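Probable TonB-dependent siderophore receptor PirA (Acinetobacter baumannii, PDB 5FR8) probably takes part in the initial step of iron uptake, binding iron-chelating siderophores, possibly ferric enterobactin, as a TonB-dependent receptor of the outer membrane. Local coordinates at residues A[362-367]-A[419-424]; A[427-432]-A[449-454]; A[544-549]-A[568-573]; A[397-402]-A[548-553]; A[160-165]-A[200-205]. All blocks are in the same frame, centred on the assembly; numbering follows the deposited sequence.

Contact 1: A[362-367]-A[419-424]; sequences YYLPQV and DNLKVT
The amide of Gln366 and the carboxylate of Asp419 are joined by one bond, Gln366 NE2 to Asp419 OD2 at 2.8 Å, with the oxygen near the amide plane and the two planes 39° apart. Asp419 accepts through the syn lone pair of OD2. The other aspartate oxygen, OD1, lies 3.3 Å from Gln366 CB. The glutamine is extended beyond CG (chi2 158°), which carries CD away from the backbone, alongside the carboxylate, and leaves NE2 to reach OD2. Both residues sit where strands 365-380 and 407-422 pair antiparallel (161° between 365-367 and 419-422) in the TonB-dependent receptor barrel, near short turns of the kind found at the periplasmic rim of this family. Two sound backbone bonds tie the strands, Lys422 N to Pro365 O and Asn420 N to Val367 O, both 3.1 Å; the return bond from Val367 N to Asn420 O is weak. Ahead of the strand, Leu364 lies against the Lys422 carbonyl, and its CD1 comes to 4.2 Å from Val423 CG2 and 4.4 Å from Leu421 CD2. On the opposite sheet face to Gln366, Val367 packs on Phe28 and Thr30, and Asn420 ND2 bonds to Val29 O near the N-terminus of the model.

Contact 2: A[427-432]-A[449-454]; sequences TDVVLG and LNITQK
Thr427, Leu449 and Asn450 have the largest areas buried by this antiparallel pairing of strand segments 427-432 and 449-454, whose axes run 175° apart. Thr427 OG1 donates to Gln453 OE1 at 2.9 Å within a non-hydrogen-bonded pair, so the side chains supply a polar link that the backbone does not make there. Gln453 is bent at chi2 (58°), which turns CD back toward the threonine; its NE2 also bonds to Lys454 O at 3.0 Å. The same threonine hydroxyl is also hydrogen-bonded to Thr424 OG1, its stronger partner. On the same face, Leu449 lies side by side with Leu431, pointing the same way, with CD1 at 3.8 Å from Leu431 CD2 and 4.2 Å from Val429 CG1. Asn450 is on the other face, where its CB packs 4.0 Å from Val430 CB and its backbone O accepts from Val430 N at 2.8 Å. A reciprocal pair of backbone bonds joins Asp428 and Thr452. The two strands form one hairpin of the barrel wall, flanked by strands 407-422 and 459-470. On the face of Val430 and Asn450, helix 31-34 packs against Val430 and Asp428, and Asn450 ND2 bonds to Ser38 OG.

Contact 3: A[544-549]-A[568-573]; sequences THVVGT and NILRWE
Val547 crosses both Ile569 and Arg571 at about a right angle, one valine branch for each, where the hairpin of strands 548-553 and 564-591 opens out in a barrel of the TonB-dependent receptor type. Its CG2 lies 3.6 Å from Ile569 CG2, while CG1 rests 3.6 Å from Arg571 CG, against the aliphatic root of that side chain. Val547 also supplies one of the two backbone bonds, its N donating to Ile569 O at 2.9 Å. One residue on, Gly548 O accepts from Ile569 N at 3.0 Å, and the isoleucine CD1 reaches past it to the carbonyl carbon of Thr549. Val546 is turned differently. It lies side by side with Asn568, pointing the same way, its CG1 3.9 Å from Asn568 CB, and the same methyl packs 4.1 Å from Leu570 CD2. Leu570 CD2 also comes 3.3 Å from His545 O. Beyond the contact, Leu570 packs on strand 498-501, including Cys498, whose disulfide with Cys490 belongs to this region. Glu573 returns toward Arg571, bent at chi2, and forms a salt bridge at 2.9 Å between Arg571 NE and Glu573 OE2; the oxygen is only 9° out of the guanidinium plane, whereas the nitrogen approaches 43° above the carboxylate plane.

Contact 4: A[397-402]-A[548-553]; sequences GDQLAK and GTVDGS
Helix 396-400, part of the long connection between barrel strands 365-380 and 407-422, sets Gln399 and Leu400 against the short strand 548-553; such long connections lie on the extracellular side in this family. Polar and apolar contacts both converge on Val550 and its successor. Gln399 points toward the strand and is extended beyond CG (chi2 171°), which takes CD away from the helix. From there NE2 donates to the backbone O of Asp551 at 2.6 Å; the bond is fairly straight (161°) and the acceptor lies near the amide plane, although the donor stands 30° off the plane of the carbonyl. The amide oxygen instead lies against a methyl, OE1 being 3.3 Å from Val550 CG2. That methyl, anti to the backbone N, also comes 3.6 Å from Gln399 CD, and the valine and glutamine side chains cross obliquely. Leu400 adds an apolar touch, CD2 at 4.2 Å from Val550 CB. Weak bonds from Gln399 NE2 to Ser394 O and Gly395 O tie the same amide back to its own loop. Around this small interface, strand 564-591 flanks strand 548-553: Val550 packs on Trp567 and Leu400 reaches Ile569, while the backbones of Ser553 and Ser394 are hydrogen-bonded farther along.

Contact 5: A[160-165]-A[200-205]; sequences KKVTNE and VLSYRL
Val162 and Arg204 bring the two backbones to within 4.8 Å between CA atoms, and the chains run roughly antiparallel, 155° apart end to end, but 160-165 is irregular and does not pair as a strand. The contact is therefore made largely by side chains of each segment lying on the other's backbone. Val162 lies on the strand, its CG1 3.7 Å from Tyr203 C and 3.8 Å from Arg204 N, while CG2 faces Ser202 OG at 3.9 Å. Arg204 starts out toward 160-165 with CG anti to the backbone N (chi1 -176°), then bends at chi2 and chi3, its aliphatic part running past the carbonyls of Lys161 and Lys160. The guanidinium meets Lys160 O at its edge, close to its plane; the bond from Arg204 NH1 is straight but long and weak, 3.4 Å. The segment 160-165 is the link from the last plug strand, 153-159, to the first barrel strand, 167-177, and here it lies against the wall. Buried Arg204, on strand 201-212, bonds through NH2 to Ser239 O of strand 232-247, its stronger partner, and weakly to Lys160 O of the connection; these neutral carbonyl dipoles may partly offset its charge, while Val162 and Ser202 add mainly van der Waals packing.

Contacts 1 and 2 touch through strands 407-422 and 427-438, with probable backbone bonds Leu421 N to Val429 O and Asp419 N to Leu431 O, forming one continuous patch of wall. Contacts 3 and 4 share strand 548-553; their centres lie about 51 and 59 Å from that of contact 1. Contact 5 lies across the chain's centre from contacts 3 and 4. Contacts 2 and 3 are surface contacts; 1, 4 and 5 are partly buried. A regular strand ladder dominates contact 2, contact 1 adds the Gln366-Asp419 bond to its backbone bonds, and contact 3 combines two backbone bonds with crossed apolar branches. Contact 4 pairs one amide-to-carbonyl bond with packing on Val550; contact 5 is mainly van der Waals with one weak arginine bond.

Contact 1: A[362-367]-A[419-424]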
# COMPACT_ATOMS: atom_id res chain seq x y z
N TYR A 362 -2.64 -36.74 -16.87
CA TYR A 362 -3.89 -37.42 -17.21
C TYR A 362 -3.99 -37.52 -18.74
O TYR A 362 -4.03 -38.61 -19.31
CB TYR A 362 -5.07 -36.64 -16.62
CG TYR A 362 -6.33 -37.44 -16.38
CD1 TYR A 362 -6.90 -38.20 -17.39
CD2 TYR A 362 -6.96 -37.43 -15.13
CE1 TYR A 362 -8.05 -38.94 -17.17
CE2 TYR A 362 -8.11 -38.17 -14.91
CZ TYR A 362 -8.65 -38.92 -15.93
OH TYR A 362 -9.80 -39.66 -15.73
N TYR A 363 -4.05 -36.37 -19.40
CA TYR A 363 -3.88 -36.29 -20.85
C TYR A 363 -2.66 -35.44 -21.15
O TYR A 363 -1.90 -35.73 -22.10
CB TYR A 363 -5.12 -35.68 -21.50
CG TYR A 363 -6.27 -36.64 -21.59
CD1 TYR A 363 -6.32 -37.59 -22.61
CD2 TYR A 363 -7.30 -36.62 -20.65
CE1 TYR A 363 -7.37 -38.49 -22.70
CE2 TYR A 363 -8.35 -37.51 -20.73
CZ TYR A 363 -8.38 -38.44 -21.76
OH TYR A 363 -9.42 -39.33 -21.86
N LEU A 364 -2.49 -34.38 -20.34
CA LEU A 364 -1.35 -33.47 -20.41
C LEU A 364 -0.59 -33.48 -19.10
O LEU A 364 -1.11 -33.93 -18.08
CB LEU A 364 -1.81 -32.03 -20.68
CG LEU A 364 -2.62 -31.80 -21.96
CD1 LEU A 364 -3.26 -30.42 -21.94
CD2 LEU A 364 -1.76 -32.00 -23.21
N PRO A 365 0.65 -32.98 -19.12
CA PRO A 365 1.35 -32.78 -17.86
C PRO A 365 0.70 -31.70 -17.00
O PRO A 365 0.32 -30.65 -17.52
CB PRO A 365 2.76 -32.36 -18.31
CG PRO A 365 2.89 -32.88 -19.71
CD PRO A 365 1.52 -32.75 -20.29
N GLN A 366 0.55 -31.94 -15.70
CA GLN A 366 -0.13 -30.97 -14.84
C GLN A 366 0.51 -30.83 -13.47
O GLN A 366 1.27 -31.68 -13.03
CB GLN A 366 -1.61 -31.33 -14.67
CG GLN A 366 -2.40 -31.40 -15.96
CD GLN A 366 -3.64 -32.25 -15.79
OE1 GLN A 366 -3.71 -33.37 -16.29
NE2 GLN A 366 -4.62 -31.74 -15.07
N VAL A 367 0.19 -29.75 -12.79
CA VAL A 367 0.55 -29.59 -11.40
C VAL A 367 -0.67 -29.00 -10.70
O VAL A 367 -0.98 -27.81 -10.87
CB VAL A 367 1.79 -28.69 -11.23
CG1 VAL A 367 2.13 -28.52 -9.74
CG2 VAL A 367 2.98 -29.28 -11.97
N ASP A 419 -4.53 -25.37 -11.56
CA ASP A 419 -3.85 -26.30 -12.43
C ASP A 419 -2.86 -25.54 -13.33
O ASP A 419 -3.22 -24.55 -13.94
CB ASP A 419 -4.89 -27.06 -13.26
CG ASP A 419 -4.47 -28.48 -13.60
OD1 ASP A 419 -3.30 -28.86 -13.40
OD2 ASP A 419 -5.34 -29.22 -14.08
N ASN A 420 -1.62 -26.02 -13.38
CA ASN A 420 -0.69 -25.59 -14.40
C ASN A 420 -0.50 -26.71 -15.44
O ASN A 420 0.08 -27.77 -15.15
CB ASN A 420 0.66 -25.17 -13.82
CG ASN A 420 1.66 -24.80 -14.90
OD1 ASN A 420 1.31 -24.77 -16.09
ND2 ASN A 420 2.89 -24.50 -14.51
N LEU A 421 -1.01 -26.45 -16.64
CA LEU A 421 -1.00 -27.43 -17.73
C LEU A 421 0.06 -27.08 -18.78
O LEU A 421 0.21 -25.92 -19.15
CB LEU A 421 -2.38 -27.46 -18.41
CG LEU A 421 -3.64 -27.71 -17.55
CD1 LEU A 421 -4.18 -26.43 -16.96
CD2 LEU A 421 -4.74 -28.36 -18.37
N LYS A 422 0.81 -28.07 -19.24
CA LYS A 422 1.53 -27.90 -20.51
C LYS A 422 0.62 -28.41 -21.59
O LYS A 422 0.47 -29.60 -21.77
CB LYS A 422 2.87 -28.64 -20.55
CG LYS A 422 4.06 -27.70 -20.43
CD LYS A 422 5.36 -28.48 -20.41
CE LYS A 422 6.20 -28.09 -19.20
NZ LYS A 422 7.04 -29.21 -18.71
N VAL A 423 -0.04 -27.48 -22.27
CA VAL A 423 -1.02 -27.84 -23.27
C VAL A 423 -0.30 -28.31 -24.53
O VAL A 423 -0.81 -29.18 -25.21
CB VAL A 423 -1.97 -26.66 -23.57
CG1 VAL A 423 -3.00 -27.04 -24.61
CG2 VAL A 423 -2.67 -26.23 -22.29
N THR A 424 0.86 -27.72 -24.83
CA THR A 424 1.75 -28.19 -25.89
C THR A 424 3.15 -27.95 -25.36
O THR A 424 3.30 -27.42 -24.26
CB THR A 424 1.53 -27.46 -27.24
OG1 THR A 424 2.22 -26.21 -27.26
CG2 THR A 424 0.04 -27.21 -27.52

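Contact 2: A[427-432]-A[449-454]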
# COMPACT_ATOMS: atom_id res chain seq x y z
N THR A 427 2.95 -24.32 -25.19
CA THR A 427 1.82 -23.64 -24.53
C THR A 427 1.68 -23.96 -23.04
O THR A 427 1.38 -25.09 -22.67
CB THR A 427 0.50 -23.98 -25.24
OG1 THR A 427 0.73 -24.05 -26.65
CG2 THR A 427 -0.57 -22.92 -24.97
N ASP A 428 1.92 -22.97 -22.17
CA ASP A 428 1.75 -23.15 -20.71
C ASP A 428 0.51 -22.37 -20.26
O ASP A 428 0.48 -21.16 -20.42
CB ASP A 428 2.99 -22.67 -19.94
CG ASP A 428 4.32 -23.30 -20.45
OD1 ASP A 428 4.34 -23.90 -21.56
OD2 ASP A 428 5.36 -23.20 -19.75
N VAL A 429 -0.49 -23.07 -19.69
CA VAL A 429 -1.79 -22.48 -19.28
C VAL A 429 -2.18 -22.78 -17.82
O VAL A 429 -2.12 -23.92 -17.39
CB VAL A 429 -2.94 -23.02 -20.14
CG1 VAL A 429 -4.27 -22.48 -19.65
CG2 VAL A 429 -2.72 -22.66 -21.61
N VAL A 430 -2.61 -21.74 -17.07
CA VAL A 430 -3.03 -21.87 -15.67
C VAL A 430 -4.53 -21.60 -15.50
O VAL A 430 -5.05 -20.55 -15.94
CB VAL A 430 -2.28 -20.87 -14.75
CG1 VAL A 430 -2.75 -20.99 -13.31
CG2 VAL A 430 -0.78 -21.07 -14.83
N LEU A 431 -5.20 -22.55 -14.85
CA LEU A 431 -6.62 -22.46 -14.57
C LEU A 431 -6.83 -22.52 -13.10
O LEU A 431 -6.59 -23.56 -12.50
CB LEU A 431 -7.36 -23.65 -15.16
CG LEU A 431 -7.58 -23.61 -16.65
CD1 LEU A 431 -7.93 -25.00 -17.16
CD2 LEU A 431 -8.67 -22.59 -16.93
N GLY A 432 -7.32 -21.42 -12.52
CA GLY A 432 -7.60 -21.36 -11.09
C GLY A 432 -9.01 -20.90 -10.75
O GLY A 432 -9.65 -20.19 -11.50
N LEU A 449 -7.76 -17.21 -15.42
CA LEU A 449 -7.04 -17.79 -16.57
C LEU A 449 -5.67 -17.13 -16.76
O LEU A 449 -5.49 -15.96 -16.46
CB LEU A 449 -7.86 -17.63 -17.84
CG LEU A 449 -7.27 -18.27 -19.11
CD1 LEU A 449 -7.38 -19.78 -19.07
CD2 LEU A 449 -7.98 -17.75 -20.36
N ASN A 450 -4.69 -17.87 -17.26
CA ASN A 450 -3.37 -17.28 -17.50
C ASN A 450 -2.56 -18.09 -18.50
O ASN A 450 -2.22 -19.25 -18.24
CB ASN A 450 -2.59 -17.16 -16.20
CG ASN A 450 -1.33 -16.34 -16.36
OD1 ASN A 450 -0.46 -16.68 -17.17
ND2 ASN A 450 -1.23 -15.24 -15.62
N ILE A 451 -2.23 -17.47 -19.63
CA ILE A 451 -1.67 -18.16 -20.77
C ILE A 451 -0.28 -17.64 -21.12
O ILE A 451 -0.03 -16.44 -21.11
CB ILE A 451 -2.57 -17.94 -22.00
CG1 ILE A 451 -4.03 -18.16 -21.60
CG2 ILE A 451 -2.12 -18.80 -23.16
CD1 ILE A 451 -4.90 -18.60 -22.76
N THR A 452 0.62 -18.55 -21.43
CA THR A 452 1.89 -18.19 -22.03
C THR A 452 2.03 -19.05 -23.30
O THR A 452 1.79 -20.26 -23.28
CB THR A 452 3.05 -18.40 -21.03
OG1 THR A 452 2.98 -17.38 -20.02
CG2 THR A 452 4.38 -18.28 -21.72
N GLN A 453 2.40 -18.42 -24.42
CA GLN A 453 2.39 -19.07 -25.74
C GLN A 453 3.62 -18.68 -26.54
O GLN A 453 3.65 -17.62 -27.15
CB GLN A 453 1.14 -18.66 -26.52
CG GLN A 453 1.05 -19.25 -27.92
CD GLN A 453 1.08 -20.76 -27.90
OE1 GLN A 453 0.09 -21.41 -27.55
NE2 GLN A 453 2.22 -21.34 -28.25
N LYS A 454 4.63 -19.55 -26.55
CA LYS A 454 5.85 -19.29 -27.31
C LYS A 454 5.44 -19.06 -28.75
O LYS A 454 4.58 -19.78 -29.25
CB LYS A 454 6.82 -20.50 -27.26
CG LYS A 454 8.30 -20.17 -27.05
CD LYS A 454 8.66 -20.24 -25.57
CE LYS A 454 9.68 -19.17 -25.20
NZ LYS A 454 9.60 -18.86 -23.74

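Contact 3: A[544-549]-A[568-573]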
# COMPACT_ATOMS: atom_id res chain seq x y z
N THR A 544 -24.90 7.90 -1.54
CA THR A 544 -25.57 9.10 -2.01
C THR A 544 -27.07 8.99 -1.99
O THR A 544 -27.78 9.88 -2.46
CB THR A 544 -25.16 9.43 -3.46
OG1 THR A 544 -25.59 8.37 -4.32
CG2 THR A 544 -23.66 9.62 -3.55
N HIS A 545 -27.59 7.90 -1.45
CA HIS A 545 -29.02 7.76 -1.34
C HIS A 545 -29.40 7.73 0.15
O HIS A 545 -28.71 7.12 0.98
CB HIS A 545 -29.47 6.55 -2.16
CG HIS A 545 -29.23 6.70 -3.65
ND1 HIS A 545 -28.63 5.72 -4.42
CD2 HIS A 545 -29.51 7.72 -4.50
CE1 HIS A 545 -28.56 6.13 -5.68
NE2 HIS A 545 -29.08 7.34 -5.76
N VAL A 546 -30.45 8.45 0.49
CA VAL A 546 -30.93 8.52 1.87
C VAL A 546 -31.79 7.30 2.17
O VAL A 546 -32.90 7.17 1.67
CB VAL A 546 -31.72 9.81 2.14
CG1 VAL A 546 -30.80 11.00 2.01
CG2 VAL A 546 -32.89 9.97 1.18
N VAL A 547 -31.25 6.40 2.99
CA VAL A 547 -31.98 5.18 3.39
C VAL A 547 -33.09 5.42 4.42
O VAL A 547 -33.90 4.53 4.69
CB VAL A 547 -31.01 4.13 3.96
CG1 VAL A 547 -29.95 3.77 2.94
CG2 VAL A 547 -30.37 4.63 5.25
N GLY A 548 -33.11 6.62 5.02
CA GLY A 548 -34.15 6.98 5.98
C GLY A 548 -33.72 8.18 6.79
O GLY A 548 -32.70 8.79 6.50
N THR A 549 -34.48 8.51 7.81
CA THR A 549 -34.18 9.70 8.59
C THR A 549 -34.29 9.42 10.10
O THR A 549 -34.95 8.47 10.50
CB THR A 549 -35.11 10.83 8.17
OG1 THR A 549 -34.74 12.02 8.86
CG2 THR A 549 -36.56 10.48 8.48
N ASN A 568 -30.45 13.25 7.72
CA ASN A 568 -30.54 12.35 6.58
C ASN A 568 -29.53 11.24 6.78
O ASN A 568 -28.37 11.50 7.13
CB ASN A 568 -30.27 13.11 5.27
CG ASN A 568 -31.31 14.18 5.01
OD1 ASN A 568 -32.48 13.89 4.88
ND2 ASN A 568 -30.88 15.43 5.00
N ILE A 569 -29.96 10.00 6.60
CA ILE A 569 -29.08 8.87 6.84
C ILE A 569 -28.57 8.31 5.52
O ILE A 569 -29.33 7.74 4.72
CB ILE A 569 -29.81 7.74 7.58
CG1 ILE A 569 -30.40 8.24 8.89
CG2 ILE A 569 -28.86 6.59 7.83
CD1 ILE A 569 -31.40 7.26 9.49
N LEU A 570 -27.27 8.45 5.31
CA LEU A 570 -26.57 7.77 4.22
C LEU A 570 -25.83 6.58 4.80
O LEU A 570 -25.52 6.55 5.99
CB LEU A 570 -25.56 8.72 3.58
CG LEU A 570 -26.14 10.03 3.05
CD1 LEU A 570 -25.06 11.08 2.84
CD2 LEU A 570 -26.94 9.77 1.77
N ARG A 571 -25.49 5.61 3.96
CA ARG A 571 -24.61 4.55 4.41
C ARG A 571 -23.58 4.17 3.35
O ARG A 571 -23.81 4.31 2.16
CB ARG A 571 -25.44 3.32 4.82
CG ARG A 571 -26.53 2.96 3.84
CD ARG A 571 -27.12 1.58 4.09
NE ARG A 571 -27.36 0.87 2.83
CZ ARG A 571 -27.84 -0.36 2.74
NH1 ARG A 571 -28.13 -1.04 3.84
NH2 ARG A 571 -28.02 -0.91 1.55
N TRP A 572 -22.44 3.65 3.78
CA TRP A 572 -21.49 3.11 2.85
C TRP A 572 -22.24 2.20 1.86
O TRP A 572 -23.17 1.49 2.23
CB TRP A 572 -20.36 2.37 3.59
CG TRP A 572 -19.43 3.28 4.41
CD1 TRP A 572 -19.56 3.61 5.73
CD2 TRP A 572 -18.26 3.97 3.94
NE1 TRP A 572 -18.55 4.47 6.11
CE2 TRP A 572 -17.73 4.70 5.03
CE3 TRP A 572 -17.60 4.04 2.71
CZ2 TRP A 572 -16.59 5.45 4.93
CZ3 TRP A 572 -16.46 4.80 2.61
CH2 TRP A 572 -15.97 5.50 3.71
N GLU A 573 -21.82 2.21 0.60
CA GLU A 573 -22.54 1.47 -0.43
C GLU A 573 -21.61 1.11 -1.57
O GLU A 573 -20.71 1.87 -1.89
CB GLU A 573 -23.72 2.29 -0.93
CG GLU A 573 -25.05 1.78 -0.40
CD GLU A 573 -26.00 2.90 -0.01
OE1 GLU A 573 -25.66 4.09 -0.21
OE2 GLU A 573 -27.11 2.58 0.50

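Contact 4: A[397-402]-A[548-553]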
# COMPACT_ATOMS: atom_id res chain seq x y z
N GLY A 397 -26.86 8.58 17.34
CA GLY A 397 -26.21 7.28 17.52
C GLY A 397 -26.80 6.40 18.61
O GLY A 397 -26.62 5.18 18.62
N ASP A 398 -27.48 7.01 19.56
CA ASP A 398 -28.15 6.24 20.58
C ASP A 398 -29.27 5.44 19.94
O ASP A 398 -29.65 4.38 20.44
CB ASP A 398 -28.69 7.15 21.68
CG ASP A 398 -27.57 7.76 22.52
OD1 ASP A 398 -26.53 7.07 22.71
OD2 ASP A 398 -27.73 8.92 22.96
N GLN A 399 -29.78 5.93 18.81
CA GLN A 399 -30.92 5.27 18.16
C GLN A 399 -30.45 4.30 17.08
O GLN A 399 -30.93 3.17 16.99
CB GLN A 399 -31.87 6.30 17.58
CG GLN A 399 -32.46 7.22 18.62
CD GLN A 399 -33.22 8.36 18.00
OE1 GLN A 399 -34.20 8.13 17.29
NE2 GLN A 399 -32.79 9.59 18.26
N LEU A 400 -29.51 4.77 16.25
CA LEU A 400 -29.01 3.99 15.14
C LEU A 400 -28.02 2.88 15.55
O LEU A 400 -27.98 1.83 14.91
CB LEU A 400 -28.35 4.90 14.10
CG LEU A 400 -29.22 5.97 13.41
CD1 LEU A 400 -28.46 6.54 12.22
CD2 LEU A 400 -30.57 5.42 12.97
N ALA A 401 -27.23 3.10 16.60
CA ALA A 401 -26.16 2.16 16.95
C ALA A 401 -26.27 1.75 18.40
O ALA A 401 -25.94 2.52 19.29
CB ALA A 401 -24.81 2.80 16.70
N LYS A 402 -26.72 0.52 18.62
CA LYS A 402 -26.88 -0.02 19.96
C LYS A 402 -25.95 -1.20 20.11
O LYS A 402 -25.52 -1.79 19.13
CB LYS A 402 -28.32 -0.44 20.20
CG LYS A 402 -29.28 0.74 20.24
CD LYS A 402 -30.71 0.28 20.06
CE LYS A 402 -31.64 1.46 19.91
NZ LYS A 402 -33.02 1.09 20.32
N GLY A 548 -33.11 6.62 5.02
CA GLY A 548 -34.15 6.98 5.98
C GLY A 548 -33.72 8.18 6.79
O GLY A 548 -32.70 8.79 6.50
N THR A 549 -34.48 8.51 7.81
CA THR A 549 -34.18 9.70 8.59
C THR A 549 -34.29 9.42 10.10
O THR A 549 -34.95 8.47 10.50
CB THR A 549 -35.11 10.83 8.17
OG1 THR A 549 -34.74 12.02 8.86
CG2 THR A 549 -36.56 10.48 8.48
N VAL A 550 -33.61 10.23 10.93
CA VAL A 550 -33.67 10.08 12.40
C VAL A 550 -33.59 11.42 13.12
O VAL A 550 -32.88 12.32 12.66
CB VAL A 550 -32.52 9.19 12.94
CG1 VAL A 550 -31.16 9.83 12.71
CG2 VAL A 550 -32.71 8.91 14.43
N ASP A 551 -34.28 11.53 14.26
CA ASP A 551 -34.28 12.75 15.08
C ASP A 551 -33.35 12.64 16.27
O ASP A 551 -33.54 11.80 17.14
CB ASP A 551 -35.68 13.08 15.59
CG ASP A 551 -36.49 13.86 14.60
OD1 ASP A 551 -35.93 14.79 13.96
OD2 ASP A 551 -37.69 13.53 14.45
N GLY A 552 -32.35 13.52 16.30
CA GLY A 552 -31.27 13.43 17.26
C GLY A 552 -31.23 14.61 18.20
O GLY A 552 -31.12 15.77 17.80
N SER A 553 -31.31 14.31 19.48
CA SER A 553 -31.27 15.35 20.48
C SER A 553 -29.83 15.69 20.79
O SER A 553 -28.97 14.82 20.87
CB SER A 553 -32.02 14.90 21.73
OG SER A 553 -33.31 14.45 21.36

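Contact 5: A[160-165]-A[200-205]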
# COMPACT_ATOMS: atom_id res chain seq x y z
N LYS A 160 15.84 -11.67 3.87
CA LYS A 160 17.03 -12.51 3.83
C LYS A 160 16.85 -13.86 4.54
O LYS A 160 16.06 -14.00 5.47
CB LYS A 160 18.22 -11.74 4.39
CG LYS A 160 18.82 -10.75 3.39
CD LYS A 160 19.49 -9.57 4.10
CE LYS A 160 19.85 -8.45 3.14
NZ LYS A 160 20.90 -8.89 2.19
N LYS A 161 17.62 -14.84 4.07
CA LYS A 161 17.41 -16.24 4.40
C LYS A 161 18.37 -16.69 5.47
O LYS A 161 19.41 -16.06 5.69
CB LYS A 161 17.65 -17.12 3.16
CG LYS A 161 16.74 -16.85 1.97
CD LYS A 161 15.32 -17.35 2.21
CE LYS A 161 14.31 -16.55 1.41
NZ LYS A 161 14.38 -16.88 -0.04
N VAL A 162 18.03 -17.80 6.11
CA VAL A 162 18.99 -18.51 6.95
C VAL A 162 20.16 -19.01 6.10
O VAL A 162 20.02 -19.20 4.90
CB VAL A 162 18.33 -19.69 7.68
CG1 VAL A 162 17.22 -19.18 8.58
CG2 VAL A 162 17.81 -20.74 6.70
N THR A 163 21.32 -19.19 6.73
CA THR A 163 22.55 -19.55 6.00
C THR A 163 23.38 -20.54 6.80
O THR A 163 23.57 -20.38 8.01
CB THR A 163 23.44 -18.32 5.67
OG1 THR A 163 23.92 -17.72 6.89
CG2 THR A 163 22.66 -17.30 4.89
N ASN A 164 23.88 -21.57 6.13
CA ASN A 164 24.60 -22.64 6.81
C ASN A 164 26.02 -22.28 7.17
O ASN A 164 26.75 -23.11 7.71
CB ASN A 164 24.58 -23.88 5.95
CG ASN A 164 23.25 -24.59 6.03
OD1 ASN A 164 22.19 -23.96 6.13
ND2 ASN A 164 23.28 -25.92 5.98
N GLU A 165 26.42 -21.05 6.86
CA GLU A 165 27.65 -20.47 7.38
C GLU A 165 27.32 -19.05 7.79
O GLU A 165 26.42 -18.45 7.22
CB GLU A 165 28.74 -20.47 6.32
CG GLU A 165 28.85 -21.77 5.56
CD GLU A 165 30.04 -21.80 4.63
OE1 GLU A 165 30.13 -20.92 3.73
OE2 GLU A 165 30.89 -22.69 4.79
N VAL A 200 20.80 -28.56 10.07
CA VAL A 200 19.52 -28.96 10.64
C VAL A 200 18.86 -27.80 11.38
O VAL A 200 17.64 -27.73 11.44
CB VAL A 200 19.61 -30.21 11.58
CG1 VAL A 200 20.29 -31.38 10.86
CG2 VAL A 200 20.32 -29.89 12.88
N LEU A 201 19.66 -26.91 11.96
CA LEU A 201 19.09 -25.75 12.61
C LEU A 201 19.96 -24.53 12.36
O LEU A 201 21.15 -24.51 12.68
CB LEU A 201 18.95 -25.99 14.12
CG LEU A 201 18.01 -25.02 14.86
CD1 LEU A 201 16.58 -25.57 14.94
CD2 LEU A 201 18.51 -24.72 16.26
N SER A 202 19.33 -23.50 11.81
CA SER A 202 20.02 -22.28 11.42
C SER A 202 19.10 -21.10 11.69
O SER A 202 17.89 -21.28 11.86
CB SER A 202 20.39 -22.35 9.95
OG SER A 202 19.50 -23.21 9.27
N TYR A 203 19.66 -19.90 11.76
CA TYR A 203 18.90 -18.72 12.14
C TYR A 203 19.19 -17.55 11.20
O TYR A 203 20.24 -17.52 10.57
CB TYR A 203 19.28 -18.28 13.54
CG TYR A 203 20.68 -17.76 13.59
CD1 TYR A 203 21.75 -18.64 13.66
CD2 TYR A 203 20.95 -16.41 13.54
CE1 TYR A 203 23.05 -18.19 13.68
CE2 TYR A 203 22.25 -15.95 13.57
CZ TYR A 203 23.29 -16.85 13.63
OH TYR A 203 24.59 -16.45 13.66
N ARG A 204 18.24 -16.60 11.13
CA ARG A 204 18.48 -15.29 10.53
C ARG A 204 17.91 -14.23 11.45
O ARG A 204 16.77 -14.33 11.91
CB ARG A 204 17.81 -15.14 9.18
CG ARG A 204 18.15 -13.80 8.52
CD ARG A 204 16.95 -12.96 8.08
NE ARG A 204 16.10 -12.64 9.21
CZ ARG A 204 14.78 -12.78 9.26
NH1 ARG A 204 14.13 -13.20 8.20
NH2 ARG A 204 14.12 -12.49 10.38
N LEU A 205 18.69 -13.20 11.72
CA LEU A 205 18.27 -12.14 12.64
C LEU A 205 18.66 -10.81 12.04
O LEU A 205 19.82 -10.62 11.65
CB LEU A 205 18.97 -12.33 13.99
CG LEU A 205 18.76 -11.22 15.02
CD1 LEU A 205 17.41 -11.39 15.72
CD2 LEU A 205 19.89 -11.19 16.04